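Cell division protein FtsI/penicillin binding protein 2 (Legionella pneumophila subsp. pneumophila ATCC 43290, PDB 4ZTK) probably acts as a D,D-transpeptidase that cross-links peptidoglycan during cell division, as in other penicillin-binding proteins of the FtsI family. Local coordinates at residues L237-T251 and S294-M308. Sequence-based numbering, arbitrary orientation.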
# COMPACT_ATOMS: atom_id res chain seq x y z
N LEU A 237 -3.44 -7.26 -12.45
CA LEU A 237 -3.55 -8.64 -12.00
C LEU A 237 -4.43 -8.78 -10.75
O LEU A 237 -4.67 -9.88 -10.27
CB LEU A 237 -2.17 -9.24 -11.74
CG LEU A 237 -1.19 -9.32 -12.91
CD1 LEU A 237 0.08 -10.06 -12.51
CD2 LEU A 237 -1.84 -9.99 -14.11
N ALA A 238 -4.90 -7.65 -10.22
CA ALA A 238 -5.80 -7.66 -9.08
C ALA A 238 -7.27 -7.57 -9.49
O ALA A 238 -8.16 -7.55 -8.63
CB ALA A 238 -5.45 -6.54 -8.10
N VAL A 239 -7.53 -7.51 -10.79
CA VAL A 239 -8.89 -7.38 -11.30
C VAL A 239 -9.76 -8.58 -10.94
O VAL A 239 -9.35 -9.72 -11.12
CB VAL A 239 -8.91 -7.17 -12.82
CG1 VAL A 239 -10.32 -7.42 -13.38
CG2 VAL A 239 -8.43 -5.77 -13.18
N ILE A 240 -10.96 -8.32 -10.43
CA ILE A 240 -11.95 -9.37 -10.20
C ILE A 240 -13.25 -9.01 -10.89
O ILE A 240 -13.92 -8.06 -10.49
CB ILE A 240 -12.24 -9.56 -8.70
CG1 ILE A 240 -10.97 -9.91 -7.94
CG2 ILE A 240 -13.31 -10.62 -8.50
CD1 ILE A 240 -11.14 -9.85 -6.42
N PRO A 241 -13.62 -9.77 -11.93
CA PRO A 241 -14.86 -9.52 -12.67
C PRO A 241 -16.07 -9.40 -11.74
O PRO A 241 -16.34 -10.31 -10.95
CB PRO A 241 -14.99 -10.76 -13.55
CG PRO A 241 -13.58 -11.17 -13.79
CD PRO A 241 -12.86 -10.89 -12.50
N GLY A 242 -16.77 -8.28 -11.83
CA GLY A 242 -17.99 -8.08 -11.07
C GLY A 242 -17.75 -7.51 -9.68
O GLY A 242 -18.69 -7.27 -8.92
N VAL A 243 -16.48 -7.30 -9.34
CA VAL A 243 -16.12 -6.74 -8.04
C VAL A 243 -15.09 -5.63 -8.23
O VAL A 243 -13.97 -5.87 -8.66
CB VAL A 243 -15.54 -7.81 -7.10
CG1 VAL A 243 -15.29 -7.22 -5.73
CG2 VAL A 243 -16.48 -9.01 -6.99
N SER A 244 -15.48 -4.40 -7.91
CA SER A 244 -14.56 -3.27 -8.08
C SER A 244 -13.44 -3.32 -7.04
O SER A 244 -13.69 -3.44 -5.84
CB SER A 244 -15.31 -1.94 -8.01
OG SER A 244 -15.88 -1.74 -6.72
N VAL A 245 -12.21 -3.25 -7.53
CA VAL A 245 -11.04 -3.34 -6.66
C VAL A 245 -10.25 -2.04 -6.74
O VAL A 245 -9.96 -1.54 -7.83
CB VAL A 245 -10.13 -4.52 -7.07
CG1 VAL A 245 -8.97 -4.64 -6.11
CG2 VAL A 245 -10.92 -5.82 -7.11
N ALA A 246 -9.90 -1.50 -5.58
CA ALA A 246 -9.06 -0.31 -5.50
C ALA A 246 -7.72 -0.72 -4.93
O ALA A 246 -7.66 -1.40 -3.91
CB ALA A 246 -9.71 0.73 -4.60
N GLY A 247 -6.63 -0.32 -5.58
CA GLY A 247 -5.31 -0.67 -5.09
C GLY A 247 -4.14 0.01 -5.77
O GLY A 247 -4.28 0.59 -6.85
N LYS A 248 -2.99 -0.06 -5.13
CA LYS A 248 -1.78 0.59 -5.62
C LYS A 248 -0.57 -0.31 -5.46
O LYS A 248 -0.31 -0.84 -4.37
CB LYS A 248 -1.53 1.91 -4.88
CG LYS A 248 -0.29 2.65 -5.36
CD LYS A 248 -0.55 3.34 -6.69
CE LYS A 248 0.73 3.83 -7.33
NZ LYS A 248 1.58 2.71 -7.83
N THR A 249 0.17 -0.48 -6.55
CA THR A 249 1.38 -1.26 -6.55
C THR A 249 2.55 -0.48 -5.97
O THR A 249 2.56 0.76 -5.99
CB THR A 249 1.77 -1.64 -7.99
OG1 THR A 249 1.88 -0.44 -8.78
CG2 THR A 249 0.70 -2.54 -8.60
N GLY A 250 3.54 -1.20 -5.46
CA GLY A 250 4.81 -0.61 -5.10
C GLY A 250 5.94 -1.60 -5.31
O GLY A 250 5.76 -2.81 -5.14
N THR A 251 7.10 -1.08 -5.71
CA THR A 251 8.32 -1.88 -5.83
C THR A 251 9.47 -1.10 -5.21
O THR A 251 9.85 -0.04 -5.70
CB THR A 251 8.66 -2.18 -7.31
OG1 THR A 251 7.52 -2.74 -7.97
CG2 THR A 251 9.82 -3.16 -7.39
N SER A 294 8.08 -7.10 -9.79
CA SER A 294 7.39 -5.90 -9.32
C SER A 294 6.17 -6.21 -8.45
O SER A 294 5.72 -7.35 -8.38
CB SER A 294 6.95 -5.04 -10.50
OG SER A 294 5.82 -5.62 -11.13
N GLY A 295 5.64 -5.18 -7.79
CA GLY A 295 4.46 -5.31 -6.97
C GLY A 295 3.23 -5.72 -7.76
O GLY A 295 2.40 -6.50 -7.29
N GLY A 296 3.11 -5.20 -8.98
CA GLY A 296 1.98 -5.53 -9.83
C GLY A 296 2.02 -6.96 -10.31
O GLY A 296 0.97 -7.59 -10.52
N GLU A 297 3.23 -7.48 -10.48
CA GLU A 297 3.42 -8.83 -11.00
C GLU A 297 3.38 -9.88 -9.89
O GLU A 297 2.90 -10.99 -10.12
CB GLU A 297 4.75 -8.91 -11.76
CG GLU A 297 4.79 -8.05 -13.01
CD GLU A 297 6.21 -7.74 -13.47
OE1 GLU A 297 6.39 -7.39 -14.66
OE2 GLU A 297 7.14 -7.82 -12.64
N LEU A 298 3.88 -9.54 -8.71
CA LEU A 298 3.97 -10.51 -7.61
C LEU A 298 2.89 -10.34 -6.54
O LEU A 298 2.21 -11.31 -6.18
CB LEU A 298 5.35 -10.47 -6.95
CG LEU A 298 6.57 -10.71 -7.85
CD1 LEU A 298 7.84 -10.72 -7.00
CD2 LEU A 298 6.42 -12.00 -8.63
N ALA A 299 2.76 -9.13 -6.01
CA ALA A 299 1.90 -8.88 -4.86
C ALA A 299 0.43 -8.77 -5.24
O ALA A 299 -0.45 -9.20 -4.49
CB ALA A 299 2.35 -7.63 -4.11
N ALA A 300 0.17 -8.18 -6.40
CA ALA A 300 -1.21 -7.98 -6.86
C ALA A 300 -1.99 -9.29 -7.08
O ALA A 300 -3.15 -9.38 -6.68
CB ALA A 300 -1.25 -7.10 -8.11
N PRO A 301 -1.38 -10.29 -7.74
CA PRO A 301 -2.17 -11.52 -7.88
C PRO A 301 -2.43 -12.21 -6.54
O PRO A 301 -3.45 -12.88 -6.40
CB PRO A 301 -1.31 -12.41 -8.79
CG PRO A 301 0.06 -11.82 -8.73
CD PRO A 301 -0.12 -10.36 -8.51
N VAL A 302 -1.53 -12.04 -5.57
CA VAL A 302 -1.73 -12.60 -4.24
C VAL A 302 -2.91 -11.91 -3.56
O VAL A 302 -3.77 -12.57 -2.97
CB VAL A 302 -0.46 -12.49 -3.38
CG1 VAL A 302 -0.74 -12.96 -1.96
CG2 VAL A 302 0.67 -13.31 -3.99
N PHE A 303 -2.94 -10.58 -3.64
CA PHE A 303 -4.07 -9.77 -3.19
C PHE A 303 -5.38 -10.32 -3.76
O PHE A 303 -6.36 -10.51 -3.04
CB PHE A 303 -3.87 -8.32 -3.64
CG PHE A 303 -5.00 -7.38 -3.29
CD1 PHE A 303 -6.16 -7.35 -4.04
CD2 PHE A 303 -4.87 -6.48 -2.24
CE1 PHE A 303 -7.19 -6.46 -3.74
CE2 PHE A 303 -5.88 -5.58 -1.94
CZ PHE A 303 -7.05 -5.58 -2.69
N ARG A 304 -5.38 -10.57 -5.07
CA ARG A 304 -6.57 -11.08 -5.76
C ARG A 304 -7.07 -12.40 -5.17
O ARG A 304 -8.27 -12.56 -4.93
CB ARG A 304 -6.27 -11.27 -7.25
CG ARG A 304 -7.44 -11.82 -8.05
CD ARG A 304 -7.01 -12.27 -9.44
NE ARG A 304 -8.15 -12.65 -10.27
CZ ARG A 304 -8.08 -13.53 -11.27
NH1 ARG A 304 -6.93 -14.12 -11.58
NH2 ARG A 304 -9.17 -13.81 -11.98
N ASN A 305 -6.16 -13.33 -4.94
CA ASN A 305 -6.55 -14.64 -4.41
C ASN A 305 -7.14 -14.55 -3.01
O ASN A 305 -8.12 -15.22 -2.70
CB ASN A 305 -5.37 -15.62 -4.44
CG ASN A 305 -4.91 -15.94 -5.85
OD1 ASN A 305 -5.69 -15.86 -6.81
ND2 ASN A 305 -3.64 -16.30 -5.99
N VAL A 306 -6.54 -13.72 -2.16
CA VAL A 306 -7.06 -13.54 -0.81
C VAL A 306 -8.43 -12.88 -0.86
O VAL A 306 -9.37 -13.32 -0.19
CB VAL A 306 -6.11 -12.69 0.06
CG1 VAL A 306 -6.76 -12.34 1.38
CG2 VAL A 306 -4.80 -13.44 0.28
N ALA A 307 -8.54 -11.84 -1.69
CA ALA A 307 -9.80 -11.12 -1.87
C ALA A 307 -10.93 -12.03 -2.34
O ALA A 307 -12.05 -11.93 -1.85
CB ALA A 307 -9.60 -9.96 -2.84
N MSE A 308 -10.64 -12.90 -3.30
CA MSE A 308 -11.66 -13.82 -3.78
C MSE A 308 -12.08 -14.82 -2.71
O MSE A 308 -13.25 -15.16 -2.59
CB MSE A 308 -11.22 -14.52 -5.06
CG MSE A 308 -11.32 -13.63 -6.29
SE MSE A 308 -10.59 -14.40 -7.90
CE MSE A 308 -11.75 -15.96 -8.06
O HOH W 1 -0.76 -6.25 -11.71
O HOH W 2 -4.48 -12.56 -11.51
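T251 and G295 are joined by a direct hydrogen bond. G295 N donates to T251 OG1 at 3.1 Å, nearly straight at 162°. T251 OG1 lies beside its own backbone N (chi1 -52°), on the helix side of the strand. Next to it G295 CA makes a CA-H...O contact with G250 O at 3.4 Å. S294 and E297 close the helix start as a capping box.

A water links L237 O to R304 NH1, weakly at the arginine.

The rest is mainly apolar. T249 CG2 presses on G296 CA at 3.5 Å, a tight fit. L237 lays CB along P301 CD, and its CD1 reaches G296 O. The extended R304 chain runs past L237 O, with R304 CD 3.4 Å from it and R304 CG beside I240 CG1. A238 CB sits against A300 CB at 4.2 Å. F303 CG is anti to its backbone N (chi1 178°), which brings the ring up to A238 CB and V245 CG1; V245 CG1 meets F303 CE1 at 3.5 Å. I240 CD1 touches A307 CB and M308 CG.

Helix 295-310 thus packs on edge strand 246-253 and the 3-10 turn and loop before it, as the C-terminal helix does in the penicillin-binding protein transpeptidase fold. K248, T249 and G250 fit the KTG motif that borders the active site in this family.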